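Local coordinates for protein cycloalternan-forming enzyme (Listeria monocytogenes serovar 1/2a, PDB 5F7U) that is a multidomain member of glycoside hydrolase family 31, with a TIM-barrel domain and a family 6 carbohydrate-binding module, and binds glycans at several sites, at residues Q756-E767 with H777-D788. The protein carries 1 engineered substitution. Numbering follows the deposited sequence. Where two conformers were deposited one is given.
Sequences QTEKEVYLPEGE and HPGGETISYYAD. With GLC (alpha-D-glucopyranose), chain B; GLC (alpha-D-glucopyranose), chain C.
Glu758 OE1 is gripped twice: Ser784 OG donates to it over 2.7 Å, meeting the anti side of the carboxylate and 27° out of its plane, and a water that also reaches Ser784 O donates a second hydrogen bond. A bend in the Glu758 chain beyond CG folds the carboxylate back across the neighbouring strand, where OE2 rests 3.6 Å from Tyr786 CD1, the carboxylate and ring planes turned 41° apart. Strands 758-763 and 781-786 form a two-stranded antiparallel ladder, with paired backbone bonds joining Lys759 to Tyr785 and Val761 to Ile783. At its far end Leu763 is opposed by two residues, Gly780 and Glu781, a G1 beta bulge; Leu763 O takes a 2.6 Å hydrogen bond from Gly780 N and a weak one from Glu781 N. Gly779 CA makes a CA-H...O contact with Pro764 O, and Gly779 N donates to Gly766 O.

On the face carrying Val761, Leu763 and Ile783, Leu763 CD1 wedges between His777 CB (3.5 Å) and Ile783 CG2 (3.9 Å), while Ile783 CD1 lies over one face of the imidazole, offset toward its rim. Phe795 of strand 794-797 packs on Val761 and Ile783.

Residues 777-788 also contribute to a glycan pocket. His777 NE2 donates a nearly straight bond (2.7 Å) to O6 of the chain B glucose, whose C2 sits 3.6 Å above the centre of the Tyr785 ring. With CG anti to the backbone N (chi1 -167°), Tyr785 lays that ring against the sugar; its OH is hydrogen-bonded to Asp770 OD2, which also bonds a bound glucose, and this shared carboxylate probably steadies the ring. Tyr786 holds the chain B glucose through its backbone, N donating to O3 and O accepting from O2 (2.6 Å). An aromatic platform flanked by directional polar bonds is consistent with recognition of both the sugar's face and its hydroxyls.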
loop_
_atom_site.group_PDB
_atom_site.type_symbol
_atom_site.label_atom_id
_atom_site.label_comp_id
_atom_site.label_asym_id
_atom_site.label_seq_id
_atom_site.Cartn_x
_atom_site.Cartn_y
_atom_site.Cartn_z
ATOM N N GLN A 756 11.720 -15.329 16.198
ATOM C CA GLN A 756 10.700 -14.873 17.130
ATOM C C GLN A 756 9.533 -15.860 17.212
ATOM O O GLN A 756 9.054 -16.343 16.182
ATOM C CB GLN A 756 10.183 -13.503 16.692
ATOM C CG GLN A 756 9.056 -12.961 17.563
ATOM C CD GLN A 756 8.598 -11.575 17.132
ATOM O OE1 GLN A 756 8.701 -11.202 15.964
ATOM N NE2 GLN A 756 8.080 -10.814 18.078
ATOM N N THR A 757 9.118 -16.173 18.435
ATOM C CA THR A 757 7.874 -16.911 18.682
ATOM C C THR A 757 6.953 -16.215 19.704
ATOM O O THR A 757 5.779 -16.557 19.808
ATOM C CB THR A 757 8.139 -18.362 19.135
ATOM O OG1 THR A 757 8.948 -18.338 20.312
ATOM C CG2 THR A 757 8.859 -19.189 18.047
ATOM N N GLU A 758 7.460 -15.232 20.442
ATOM C CA GLU A 758 6.578 -14.448 21.313
ATOM C C GLU A 758 6.298 -13.109 20.646
ATOM O O GLU A 758 7.155 -12.220 20.647
ATOM C CB GLU A 758 7.163 -14.268 22.725
ATOM C CG GLU A 758 7.075 -15.518 23.603
ATOM C CD GLU A 758 5.636 -15.905 24.011
ATOM O OE1 GLU A 758 4.703 -15.050 23.967
ATOM O OE2 GLU A 758 5.427 -17.083 24.412
ATOM N N LYS A 759 5.106 -12.989 20.067
ATOM C CA LYS A 759 4.762 -11.833 19.234
ATOM C C LYS A 759 3.952 -10.816 20.033
ATOM O O LYS A 759 2.882 -11.144 20.556
ATOM C CB LYS A 759 3.972 -12.302 18.000
ATOM C CG LYS A 759 3.329 -11.199 17.150
ATOM C CD LYS A 759 4.391 -10.337 16.468
ATOM C CE LYS A 759 3.694 -9.342 15.548
ATOM N NZ LYS A 759 4.658 -8.418 14.866
ATOM N N GLU A 760 4.460 -9.584 20.121
ATOM C CA GLU A 760 3.704 -8.492 20.749
ATOM C C GLU A 760 2.651 -8.032 19.765
ATOM O O GLU A 760 2.951 -7.861 18.569
ATOM C CB GLU A 760 4.621 -7.311 21.063
ATOM C CG GLU A 760 5.452 -7.517 22.307
ATOM C CD GLU A 760 6.339 -6.318 22.637
ATOM O OE1 GLU A 760 6.271 -5.261 21.970
ATOM O OE2 GLU A 760 7.127 -6.442 23.570
ATOM N N VAL A 761 1.412 -7.875 20.240
ATOM C CA VAL A 761 0.337 -7.333 19.404
ATOM C C VAL A 761 -0.307 -6.185 20.155
ATOM O O VAL A 761 -0.829 -6.395 21.262
ATOM C CB VAL A 761 -0.757 -8.374 19.071
ATOM C CG1 VAL A 761 -1.765 -7.773 18.079
ATOM C CG2 VAL A 761 -0.156 -9.654 18.489
ATOM N N TYR A 762 -0.284 -4.986 19.583
ATOM C CA TYR A 762 -0.982 -3.895 20.250
ATOM C C TYR A 762 -2.468 -3.971 19.881
ATOM O O TYR A 762 -2.812 -3.976 18.679
ATOM C CB TYR A 762 -0.412 -2.485 19.912
ATOM C CG TYR A 762 -1.317 -1.450 20.560
ATOM C CD1 TYR A 762 -1.360 -1.317 21.961
ATOM C CD2 TYR A 762 -2.226 -0.703 19.793
ATOM C CE1 TYR A 762 -2.228 -0.429 22.569
ATOM C CE2 TYR A 762 -3.106 0.193 20.392
ATOM C CZ TYR A 762 -3.115 0.313 21.781
ATOM O OH TYR A 762 -3.982 1.184 22.404
ATOM N N LEU A 763 -3.337 -4.047 20.901
ATOM C CA LEU A 763 -4.772 -4.066 20.670
ATOM C C LEU A 763 -5.382 -2.732 21.048
ATOM O O LEU A 763 -5.351 -2.364 22.223
ATOM C CB LEU A 763 -5.445 -5.194 21.465
ATOM C CG LEU A 763 -4.953 -6.609 21.155
ATOM C CD1 LEU A 763 -5.645 -7.572 22.114
ATOM C CD2 LEU A 763 -5.188 -7.005 19.697
ATOM N N PRO A 764 -5.945 -2.011 20.063
ATOM C CA PRO A 764 -6.674 -0.782 20.388
ATOM C C PRO A 764 -7.903 -1.063 21.240
ATOM O O PRO A 764 -8.322 -2.212 21.382
ATOM C CB PRO A 764 -7.119 -0.257 19.022
ATOM C CG PRO A 764 -6.178 -0.886 18.053
ATOM C CD PRO A 764 -5.958 -2.271 18.612
ATOM N N GLU A 765 -8.470 -0.003 21.818
ATOM C CA GLU A 765 -9.589 -0.160 22.744
ATOM C C GLU A 765 -10.743 -0.888 22.035
ATOM O O GLU A 765 -10.935 -0.723 20.848
ATOM C CB GLU A 765 -9.999 1.193 23.341
ATOM C CG GLU A 765 -9.870 1.167 24.862
ATOM C CD GLU A 765 -9.590 2.513 25.503
ATOM O OE1 GLU A 765 -10.538 3.324 25.630
ATOM O OE2 GLU A 765 -8.423 2.744 25.922
ATOM N N GLY A 766 -11.461 -1.734 22.770
ATOM C CA GLY A 766 -12.550 -2.562 22.218
ATOM C C GLY A 766 -12.180 -4.023 22.372
ATOM O O GLY A 766 -11.107 -4.318 22.836
ATOM N N GLU A 767 -13.015 -4.948 21.929
ATOM C CA GLU A 767 -12.749 -6.368 22.156
ATOM C C GLU A 767 -12.283 -7.028 20.865
ATOM O O GLU A 767 -12.857 -6.769 19.820
ATOM C CB GLU A 767 -14.029 -7.042 22.660
ATOM C CG GLU A 767 -13.837 -8.492 23.063
ATOM C CD GLU A 767 -15.075 -9.076 23.695
ATOM O OE1 GLU A 767 -15.388 -8.708 24.844
ATOM O OE2 GLU A 767 -15.726 -9.926 23.065
ATOM N N HIS A 777 -9.752 -11.215 23.654
ATOM C CA HIS A 777 -8.723 -10.286 24.112
ATOM C C HIS A 777 -9.269 -8.859 24.201
ATOM O O HIS A 777 -9.395 -8.182 23.178
ATOM C CB HIS A 777 -7.508 -10.331 23.186
ATOM C CG HIS A 777 -6.918 -11.696 23.043
ATOM N ND1 HIS A 777 -5.991 -12.197 23.931
ATOM C CD2 HIS A 777 -7.153 -12.679 22.140
ATOM C CE1 HIS A 777 -5.671 -13.431 23.572
ATOM N NE2 HIS A 777 -6.359 -13.742 22.483
ATOM N N PRO A 778 -9.587 -8.393 25.428
ATOM C CA PRO A 778 -9.894 -6.975 25.655
ATOM C C PRO A 778 -8.794 -6.048 25.136
ATOM O O PRO A 778 -7.610 -6.310 25.351
ATOM C CB PRO A 778 -9.998 -6.873 27.181
ATOM C CG PRO A 778 -10.438 -8.233 27.603
ATOM C CD PRO A 778 -9.803 -9.208 26.635
ATOM N N GLY A 779 -9.196 -4.976 24.459
ATOM C CA GLY A 779 -8.249 -4.011 23.906
ATOM C C GLY A 779 -7.657 -3.056 24.909
ATOM O O GLY A 779 -7.991 -3.090 26.109
ATOM N N GLY A 780 -6.761 -2.203 24.421
ATOM C CA GLY A 780 -6.145 -1.157 25.259
ATOM C C GLY A 780 -4.801 -1.492 25.902
ATOM O O GLY A 780 -4.421 -0.847 26.891
ATOM N N GLU A 781 -4.105 -2.502 25.372
ATOM C CA GLU A 781 -2.791 -2.928 25.867
ATOM C C GLU A 781 -2.080 -3.733 24.793
ATOM O O GLU A 781 -2.701 -4.126 23.805
ATOM C CB GLU A 781 -2.917 -3.779 27.142
ATOM C CG GLU A 781 -3.649 -5.103 26.963
ATOM C CD GLU A 781 -3.762 -5.869 28.277
ATOM O OE1 GLU A 781 -2.894 -5.662 29.140
ATOM O OE2 GLU A 781 -4.719 -6.662 28.462
ATOM N N THR A 782 -0.788 -3.970 24.998
ATOM C CA THR A 782 -0.000 -4.819 24.112
ATOM C C THR A 782 -0.029 -6.203 24.755
ATOM O O THR A 782 0.353 -6.373 25.941
ATOM C CB THR A 782 1.444 -4.304 23.994
ATOM O OG1 THR A 782 1.437 -3.006 23.367
ATOM C CG2 THR A 782 2.323 -5.276 23.183
ATOM N N ILE A 783 -0.493 -7.176 23.990
ATOM C CA ILE A 783 -0.509 -8.558 24.473
ATOM C C ILE A 783 0.708 -9.308 23.931
ATOM O O ILE A 783 1.336 -8.858 22.964
ATOM C CB ILE A 783 -1.830 -9.301 24.129
ATOM C CG1 ILE A 783 -2.007 -9.488 22.604
ATOM C CG2 ILE A 783 -3.025 -8.589 24.782
ATOM C CD1 ILE A 783 -3.047 -10.536 22.243
ATOM N N SER A 784 1.043 -10.428 24.577
ATOM C CA SER A 784 2.063 -11.348 24.064
ATOM C C SER A 784 1.360 -12.594 23.544
ATOM O O SER A 784 0.665 -13.278 24.292
ATOM C CB SER A 784 3.071 -11.690 25.158
ATOM O OG SER A 784 4.124 -12.482 24.634
ATOM N N TYR A 785 1.516 -12.864 22.256
ATOM C CA TYR A 785 0.876 -14.009 21.612
ATOM C C TYR A 785 1.944 -15.028 21.238
ATOM O O TYR A 785 2.909 -14.695 20.522
ATOM C CB TYR A 785 0.132 -13.533 20.352
ATOM C CG TYR A 785 -0.843 -14.510 19.705
ATOM C CD1 TYR A 785 -0.390 -15.516 18.857
ATOM C CD2 TYR A 785 -2.233 -14.361 19.873
ATOM C CE1 TYR A 785 -1.280 -16.383 18.220
ATOM C CE2 TYR A 785 -3.130 -15.211 19.242
ATOM C CZ TYR A 785 -2.646 -16.221 18.423
ATOM O OH TYR A 785 -3.522 -17.067 17.786
ATOM N N TYR A 786 1.794 -16.268 21.727
ATOM C CA TYR A 786 2.731 -17.312 21.332
ATOM C C TYR A 786 2.375 -17.785 19.924
ATOM O O TYR A 786 1.280 -18.316 19.684
ATOM C CB TYR A 786 2.748 -18.506 22.310
ATOM C CG TYR A 786 3.636 -19.629 21.798
ATOM C CD1 TYR A 786 5.031 -19.493 21.793
ATOM C CD2 TYR A 786 3.082 -20.809 21.283
ATOM C CE1 TYR A 786 5.856 -20.510 21.298
ATOM C CE2 TYR A 786 3.892 -21.828 20.786
ATOM C CZ TYR A 786 5.270 -21.675 20.802
ATOM O OH TYR A 786 6.058 -22.695 20.336
ATOM N N ALA A 787 3.320 -17.597 19.001
ATOM C CA ALA A 787 3.110 -18.024 17.621
ATOM C C ALA A 787 4.310 -18.824 17.146
ATOM O O ALA A 787 5.382 -18.261 16.837
ATOM C CB ALA A 787 2.881 -16.813 16.722
ATOM N N ASP A 788 4.143 -20.141 17.082
ATOM C CA ASP A 788 5.181 -20.966 16.472
ATOM C C ASP A 788 5.229 -20.648 14.989
ATOM O O ASP A 788 4.438 -19.823 14.502
ATOM C CB ASP A 788 4.960 -22.468 16.749
ATOM C CG ASP A 788 3.732 -23.055 16.036
ATOM O OD1 ASP A 788 3.245 -22.544 14.997
ATOM O OD2 ASP A 788 3.257 -24.098 16.529
HETATM C C1 GLC B . -2.979 -19.186 21.043
HETATM C C2 GLC B . -1.768 -18.293 21.320
HETATM C C3 GLC B . -1.976 -17.557 22.651
HETATM C C4 GLC B . -3.325 -16.820 22.663
HETATM C C5 GLC B . -4.458 -17.823 22.396
HETATM C C6 GLC B . -5.863 -17.231 22.352
HETATM O O2 GLC B . -0.589 -19.105 21.383
HETATM O O3 GLC B . -0.879 -16.674 22.914
HETATM O O4 GLC B . -3.541 -16.160 23.912
HETATM O O5 GLC B . -4.203 -18.431 21.120
HETATM O O6 GLC B . -5.910 -16.194 21.364
HETATM C C1 GLC C . 1.655 -22.651 24.940
HETATM C C2 GLC C . 0.313 -23.305 25.350
HETATM C C3 GLC C . -0.909 -22.648 24.682
HETATM C C4 GLC C . -0.828 -21.164 25.079
HETATM C C5 GLC C . 0.468 -20.495 24.582
HETATM C C6 GLC C . 0.958 -19.448 25.589
HETATM O O1 GLC C . 2.509 -23.552 24.212
HETATM O O2 GLC C . 0.343 -24.731 25.189
HETATM O O3 GLC C . -2.093 -23.414 25.058
HETATM O O4 GLC C . -1.934 -20.383 24.617
HETATM O O5 GLC C . 1.498 -21.429 24.185
HETATM O O6 GLC C . 2.133 -19.807 26.328
HETATM O O HOH W 1 2.270 -15.837 25.503
HETATM O O HOH W 2 -10.843 -1.920 25.760
#